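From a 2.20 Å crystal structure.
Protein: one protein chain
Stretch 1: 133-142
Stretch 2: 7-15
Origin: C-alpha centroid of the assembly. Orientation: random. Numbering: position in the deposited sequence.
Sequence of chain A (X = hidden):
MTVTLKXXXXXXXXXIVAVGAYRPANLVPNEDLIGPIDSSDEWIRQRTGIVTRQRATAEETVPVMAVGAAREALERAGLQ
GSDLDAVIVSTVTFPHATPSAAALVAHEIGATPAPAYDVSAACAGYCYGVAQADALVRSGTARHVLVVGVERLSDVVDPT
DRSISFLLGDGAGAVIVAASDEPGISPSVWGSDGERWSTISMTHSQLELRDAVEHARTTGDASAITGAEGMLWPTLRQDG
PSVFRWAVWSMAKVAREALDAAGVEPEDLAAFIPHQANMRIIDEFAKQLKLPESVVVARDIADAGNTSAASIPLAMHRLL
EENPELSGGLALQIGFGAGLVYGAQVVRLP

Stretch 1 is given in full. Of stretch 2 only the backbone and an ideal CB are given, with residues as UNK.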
# COMPACT_ATOMS: atom_id res chain seq x y z
N ALA A 133 9.60 7.11 3.03
CA ALA A 133 9.90 8.52 2.79
C ALA A 133 11.40 8.79 2.95
O ALA A 133 12.02 9.43 2.09
CB ALA A 133 9.07 9.41 3.74
N ASP A 134 11.97 8.31 4.05
CA ASP A 134 13.40 8.47 4.31
C ASP A 134 14.22 7.88 3.16
O ASP A 134 15.18 8.50 2.66
CB ASP A 134 13.74 7.79 5.65
CG ASP A 134 15.23 7.81 5.96
OD1 ASP A 134 15.82 8.91 5.97
OD2 ASP A 134 15.80 6.74 6.20
N ALA A 135 13.84 6.68 2.73
CA ALA A 135 14.52 6.03 1.61
C ALA A 135 14.41 6.87 0.33
O ALA A 135 15.40 7.03 -0.40
CB ALA A 135 13.97 4.63 1.36
N LEU A 136 13.21 7.37 0.05
CA LEU A 136 12.97 8.22 -1.12
C LEU A 136 13.84 9.48 -1.08
O LEU A 136 14.39 9.88 -2.09
CB LEU A 136 11.48 8.59 -1.23
CG LEU A 136 10.51 7.43 -1.53
CD1 LEU A 136 9.03 7.87 -1.38
CD2 LEU A 136 10.75 6.82 -2.91
N VAL A 137 13.96 10.10 0.09
CA VAL A 137 14.76 11.32 0.22
C VAL A 137 16.25 11.01 0.08
O VAL A 137 16.96 11.69 -0.66
CB VAL A 137 14.48 12.04 1.57
CG1 VAL A 137 15.47 13.15 1.81
CG2 VAL A 137 13.04 12.57 1.62
N ARG A 138 16.74 9.98 0.76
CA ARG A 138 18.17 9.71 0.76
C ARG A 138 18.69 9.06 -0.53
O ARG A 138 19.91 9.02 -0.75
CB ARG A 138 18.62 8.94 2.00
CG ARG A 138 18.69 9.82 3.25
CD ARG A 138 19.21 9.07 4.48
NE ARG A 138 18.41 7.88 4.72
CZ ARG A 138 18.83 6.64 4.48
NH1 ARG A 138 20.07 6.45 4.03
NH2 ARG A 138 18.02 5.60 4.70
N SER A 139 17.78 8.59 -1.39
CA SER A 139 18.18 8.07 -2.69
C SER A 139 18.04 9.12 -3.79
O SER A 139 18.32 8.86 -4.96
CB SER A 139 17.38 6.81 -3.08
OG SER A 139 15.99 7.10 -3.17
N GLY A 140 17.58 10.31 -3.40
CA GLY A 140 17.42 11.41 -4.34
C GLY A 140 16.22 11.24 -5.25
O GLY A 140 16.10 11.93 -6.27
N THR A 141 15.32 10.33 -4.90
CA THR A 141 14.10 10.12 -5.67
C THR A 141 13.10 11.25 -5.41
O THR A 141 12.30 11.61 -6.28
CB THR A 141 13.46 8.76 -5.32
OG1 THR A 141 14.41 7.71 -5.57
CG2 THR A 141 12.19 8.51 -6.14
N ALA A 142 13.16 11.81 -4.21
CA ALA A 142 12.23 12.86 -3.79
C ALA A 142 12.90 13.84 -2.82
O ALA A 142 13.70 13.45 -1.97
CB ALA A 142 10.96 12.23 -3.15
N UNK A 7 21.82 8.42 -13.14
CA UNK A 7 21.34 8.24 -11.78
C UNK A 7 21.09 9.60 -11.11
O UNK A 7 21.74 10.59 -11.45
CB UNK A 7 22.34 7.42 -10.97
N UNK A 8 20.13 9.64 -10.18
CA UNK A 8 19.89 10.80 -9.31
C UNK A 8 21.08 11.05 -8.38
O UNK A 8 21.68 10.09 -7.87
CB UNK A 8 18.62 10.59 -8.49
N UNK A 9 21.38 12.31 -8.11
CA UNK A 9 22.28 12.64 -7.00
C UNK A 9 21.53 12.52 -5.67
O UNK A 9 20.31 12.68 -5.63
CB UNK A 9 22.85 14.05 -7.17
N UNK A 10 22.27 12.26 -4.59
CA UNK A 10 21.66 12.01 -3.28
C UNK A 10 22.06 13.05 -2.23
O UNK A 10 23.23 13.44 -2.13
CB UNK A 10 22.05 10.61 -2.79
N UNK A 11 21.09 13.52 -1.43
CA UNK A 11 21.44 14.47 -0.37
C UNK A 11 22.09 13.69 0.77
O UNK A 11 22.05 12.46 0.75
CB UNK A 11 20.21 15.24 0.12
N UNK A 12 22.67 14.40 1.73
CA UNK A 12 23.35 13.77 2.87
C UNK A 12 22.38 12.99 3.77
O UNK A 12 22.71 11.91 4.27
CB UNK A 12 24.07 14.84 3.70
N UNK A 13 21.19 13.54 3.98
CA UNK A 13 20.28 12.97 4.97
C UNK A 13 18.86 13.49 4.80
O UNK A 13 18.54 14.15 3.81
CB UNK A 13 20.78 13.28 6.38
N UNK A 14 18.01 13.20 5.77
CA UNK A 14 16.60 13.55 5.68
C UNK A 14 16.12 14.07 7.02
O UNK A 14 16.82 13.94 8.03
CB UNK A 14 15.76 12.35 5.24
N UNK A 15 14.90 14.61 7.06
CA UNK A 15 14.38 15.13 8.32
C UNK A 15 12.90 15.43 8.21
O UNK A 15 12.40 15.79 7.15
CB UNK A 15 15.14 16.39 8.74

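Position 7 has its CA-to-CB bond sideways, and nothing of stretch 1 lies within 5.5 Å of the ideal CB. Almost any side chain would fit. The residue is Gln7, which makes no contact with stretch 1.

Position 8 points toward the turn that follows the helix. Its ideal CB is 3.6 Å from Gly140 O and 3.9 Å from Ser139 O. The surface there is mostly backbone, with carbonyl oxygens exposed, so a flat ring or a medium polar chain would suit. The residue is His8. Its ring lies with one face under Gly140 O, which is 3.1 Å from His8 CD2.

Position 9 points away from stretch 1, which sets no limit on the side chain; many would do, polar ones included. It is Glu9. Its contribution is from the backbone: Glu9 O receives a CA-H...O contact from Gly140 CA at 3.4 Å. This close approach depends on Gly140 having no side chain. A CB there would lie 2.0 Å from Glu9 O, and the positive phi of Gly140 also favours glycine.

Position 10 is sideways, with its ideal CB 3.4 Å from Arg138 O. A long chain could run past the turn. The residue is Arg10. Its CG packs 3.6 Å from Ser139 O, and its guanidinium group is hydrogen-bonded elsewhere in the structure.

Position 11 has phi -77° and psi 170°, which proline accepts readily. Its CB is sideways, and Val137 offers a methyl group nearby. A compact apolar residue would suit, with proline among the candidates. It is Pro11. Its CG lies 3.1 Å from Val137 O and 4.2 Å from Val137 CG1.

Position 12 points away from stretch 1. Many residues would fit; it is Ala12.

Position 13 begins the strand and also points away. Its backbone faces the helix, so the side chain is little constrained from this side. It is Ala13, with its CA 3.9 Å from Arg138 CG.

Position 14 points toward the helix. Its ideal CB is 3.5 Å from both Asp134 OD1 and Val137 CG1. A small residue with a donor, serine or perhaps threonine, fits this acceptor well. It is Ser14, in the p rotamer. Ser14 OG donates a very short hydrogen bond of 2.5 Å to Asp134 OD1. The same carboxylate is held by Arg138, with Arg138 NH2 2.9 Å from Asp134 OD2 in a salt bridge.

Position 15 points away and is unconstrained by stretch 1. It is Arg15, which touches a crystal neighbour.

Stretch 2 (7-15) QHERPAASR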
# COMPACT_ATOMS: atom_id res chain seq x y z
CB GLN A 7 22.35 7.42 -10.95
CG GLN A 7 22.71 6.03 -11.52
CD GLN A 7 21.65 4.97 -11.24
OE1 GLN A 7 21.77 4.18 -10.30
NE2 GLN A 7 20.59 4.97 -12.05
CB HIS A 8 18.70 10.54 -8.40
CG HIS A 8 17.37 10.80 -9.03
ND1 HIS A 8 17.17 11.78 -9.97
CD2 HIS A 8 16.16 10.21 -8.84
CE1 HIS A 8 15.90 11.79 -10.33
NE2 HIS A 8 15.27 10.85 -9.66
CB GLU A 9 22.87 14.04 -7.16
CG GLU A 9 24.16 14.07 -7.95
CD GLU A 9 24.40 15.42 -8.58
OE1 GLU A 9 23.40 16.11 -8.87
OE2 GLU A 9 25.58 15.80 -8.79
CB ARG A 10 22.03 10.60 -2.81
CG ARG A 10 21.68 9.55 -3.84
CD ARG A 10 22.07 8.13 -3.43
NE ARG A 10 23.51 7.93 -3.48
CZ ARG A 10 24.10 6.74 -3.41
NH1 ARG A 10 25.42 6.64 -3.44
NH2 ARG A 10 23.36 5.65 -3.30
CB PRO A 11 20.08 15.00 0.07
CG PRO A 11 19.16 13.82 -0.12
CD PRO A 11 19.68 13.09 -1.35
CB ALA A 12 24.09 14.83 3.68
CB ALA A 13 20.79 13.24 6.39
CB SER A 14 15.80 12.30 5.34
OG SER A 14 16.01 11.33 6.35
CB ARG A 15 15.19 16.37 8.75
CG ARG A 15 14.41 17.65 8.99
CD ARG A 15 15.35 18.77 9.50
NE ARG A 15 14.65 20.03 9.76
CZ ARG A 15 14.70 21.11 8.97
NH1 ARG A 15 15.43 21.08 7.86
NH2 ARG A 15 14.02 22.21 9.29
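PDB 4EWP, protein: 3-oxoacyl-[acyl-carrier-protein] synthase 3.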